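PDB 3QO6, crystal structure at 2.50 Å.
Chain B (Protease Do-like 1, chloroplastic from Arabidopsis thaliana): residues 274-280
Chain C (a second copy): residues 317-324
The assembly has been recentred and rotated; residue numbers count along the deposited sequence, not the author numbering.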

# COMPACT_ATOMS: atom_id res chain seq x y z
N ARG B 274 6.94 10.21 -40.35
CA ARG B 274 8.32 10.04 -39.91
C ARG B 274 9.47 10.07 -40.92
O ARG B 274 9.62 9.20 -41.79
CB ARG B 274 8.45 8.78 -39.05
CG ARG B 274 7.84 8.98 -37.68
CD ARG B 274 8.35 8.04 -36.61
NE ARG B 274 7.92 8.56 -35.32
CZ ARG B 274 8.11 7.95 -34.15
NH1 ARG B 274 8.74 6.79 -34.09
NH2 ARG B 274 7.65 8.52 -33.05
N ASP B 275 10.30 11.10 -40.73
CA ASP B 275 11.51 11.46 -41.48
C ASP B 275 12.18 10.48 -42.44
O ASP B 275 12.84 10.89 -43.40
CB ASP B 275 12.56 11.93 -40.48
CG ASP B 275 13.38 13.11 -40.98
OD1 ASP B 275 12.80 14.03 -41.60
OD2 ASP B 275 14.61 13.12 -40.75
N GLY B 276 12.05 9.18 -42.19
CA GLY B 276 12.75 8.26 -43.06
C GLY B 276 14.02 7.90 -42.32
O GLY B 276 14.65 6.89 -42.61
N TYR B 277 14.40 8.77 -41.37
CA TYR B 277 15.56 8.56 -40.49
C TYR B 277 14.91 8.31 -39.13
O TYR B 277 15.57 7.99 -38.15
CB TYR B 277 16.48 9.79 -40.38
CG TYR B 277 17.59 9.86 -41.42
CD1 TYR B 277 17.55 10.80 -42.45
CD2 TYR B 277 18.67 8.97 -41.38
CE1 TYR B 277 18.56 10.85 -43.43
CE2 TYR B 277 19.68 9.00 -42.36
CZ TYR B 277 19.62 9.95 -43.39
OH TYR B 277 20.59 10.02 -44.36
N GLY B 278 13.59 8.49 -39.11
CA GLY B 278 12.81 8.28 -37.91
C GLY B 278 12.30 9.54 -37.22
O GLY B 278 11.49 9.45 -36.29
N ARG B 279 12.75 10.71 -37.67
CA ARG B 279 12.31 11.95 -37.04
C ARG B 279 10.83 12.23 -37.26
O ARG B 279 10.18 11.63 -38.11
CB ARG B 279 13.18 13.13 -37.49
CG ARG B 279 14.66 12.95 -37.13
CD ARG B 279 15.51 14.19 -37.35
NE ARG B 279 15.94 14.36 -38.74
CZ ARG B 279 16.67 15.39 -39.16
NH1 ARG B 279 17.03 16.35 -38.30
NH2 ARG B 279 17.05 15.48 -40.43
N LEU B 280 10.31 13.16 -36.49
CA LEU B 280 8.91 13.48 -36.61
C LEU B 280 8.57 14.62 -37.54
O LEU B 280 9.07 15.74 -37.38
CB LEU B 280 8.34 13.78 -35.22
CG LEU B 280 7.20 12.87 -34.77
CD1 LEU B 280 7.72 11.44 -34.54
CD2 LEU B 280 6.61 13.43 -33.51
N VAL C 317 26.97 12.87 -37.25
CA VAL C 317 25.78 13.54 -36.73
C VAL C 317 24.70 13.70 -37.79
O VAL C 317 24.99 14.00 -38.94
CB VAL C 317 26.09 14.98 -36.21
CG1 VAL C 317 26.97 14.95 -34.96
CG2 VAL C 317 26.75 15.78 -37.31
N LEU C 318 23.45 13.49 -37.39
CA LEU C 318 22.36 13.70 -38.31
C LEU C 318 21.97 15.15 -38.08
O LEU C 318 21.44 15.51 -37.02
CB LEU C 318 21.17 12.80 -37.98
CG LEU C 318 19.93 13.25 -38.76
CD1 LEU C 318 20.30 13.52 -40.22
CD2 LEU C 318 18.86 12.18 -38.67
N ARG C 319 22.29 15.98 -39.07
CA ARG C 319 22.02 17.42 -39.05
C ARG C 319 21.31 17.82 -40.35
O ARG C 319 21.77 17.46 -41.43
CB ARG C 319 23.34 18.19 -38.92
CG ARG C 319 23.21 19.69 -39.03
CD ARG C 319 24.59 20.34 -39.08
NE ARG C 319 25.41 19.97 -37.94
CZ ARG C 319 26.51 20.61 -37.56
NH1 ARG C 319 26.95 21.67 -38.23
NH2 ARG C 319 27.17 20.22 -36.48
N GLY C 320 20.19 18.53 -40.22
CA GLY C 320 19.41 18.99 -41.37
C GLY C 320 19.28 18.16 -42.66
O GLY C 320 19.55 18.69 -43.76
N ASP C 321 18.85 16.90 -42.53
CA ASP C 321 18.63 15.98 -43.67
C ASP C 321 19.82 15.27 -44.31
O ASP C 321 19.73 14.77 -45.43
CB ASP C 321 17.86 16.68 -44.79
CG ASP C 321 16.37 16.66 -44.54
OD1 ASP C 321 15.84 15.54 -44.32
OD2 ASP C 321 15.75 17.75 -44.57
N HIS C 322 20.92 15.21 -43.59
CA HIS C 322 22.12 14.55 -44.07
C HIS C 322 23.01 14.30 -42.87
O HIS C 322 22.89 14.97 -41.84
CB HIS C 322 22.85 15.44 -45.09
CG HIS C 322 23.35 16.73 -44.52
ND1 HIS C 322 22.52 17.80 -44.26
CD2 HIS C 322 24.58 17.11 -44.12
CE1 HIS C 322 23.22 18.79 -43.73
NE2 HIS C 322 24.48 18.40 -43.63
N LYS C 323 23.89 13.32 -43.00
CA LYS C 323 24.81 13.05 -41.92
C LYS C 323 26.11 13.72 -42.32
O LYS C 323 26.27 14.14 -43.46
CB LYS C 323 25.02 11.54 -41.76
CG LYS C 323 23.78 10.78 -41.31
CD LYS C 323 24.17 9.37 -40.87
CE LYS C 323 22.98 8.48 -40.61
NZ LYS C 323 23.42 7.07 -40.34
N GLU C 324 27.03 13.86 -41.39
CA GLU C 324 28.31 14.44 -41.71
C GLU C 324 29.23 14.21 -40.54
O GLU C 324 28.89 14.49 -39.41
CB GLU C 324 28.20 15.92 -42.05
CG GLU C 324 27.72 16.80 -40.97
CD GLU C 324 27.78 18.27 -41.36
OE1 GLU C 324 28.81 18.92 -41.06
OE2 GLU C 324 26.81 18.78 -41.99

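A loop of chain B packs against a beta hairpin of chain C, and no hydrogen bond crosses between the two stretches. Leu C318 is the apolar centre of the contact. Its CB points toward chain B, and its chi1 t, chi2 p rotamer places both methyls against side chains there. CD2 lies 3.8 Å from CB of Tyr B277 and 3.6 Å from NE of Arg B279, over one face of the guanidinium. CD1 sits over one face of the Tyr B277 ring.

Arg B279 is held in shape from its own chain. Its chi1 m, chi2 t, chi3 m conformation folds NE back to OD2 of Asp B275, at 2.7 Å, in a hydrogen-bonded salt bridge. A backbone bond joins the same two residues: N of Asp B275 donates to O of Arg B279 at 2.7 Å. The guanidinium then reaches the hairpin turn edge-on. NH2 comes within 3.1 Å of N of Asp C321, but both are donors, so this is a close approach without a hydrogen bond.

Asp C321 directs its CB away from chain B, yet the end of its side chain comes nearer. OD1 is 4.1 Å from NH2 of Arg B279, an attraction of opposite charges beyond salt-bridge range. The same OD1 is 4.3 Å from OD1 of Asp B275, a pairing of like charges.

Tyr B277, with chi1 m, also meets Lys C323. CE of the extended lysine side chain lies 3.8 Å from CE2 of the ring, at an oblique position.

A type I' turn runs from Arg C319 to His C322, and Asp C321 lies within it. His C322, with chi1 p, points its CB away from chain B. Its NE2 donates to OE2 of Glu C324 at 2.9 Å, and its ND1 makes a weak bond to O of Gly C320 at 3.1 Å.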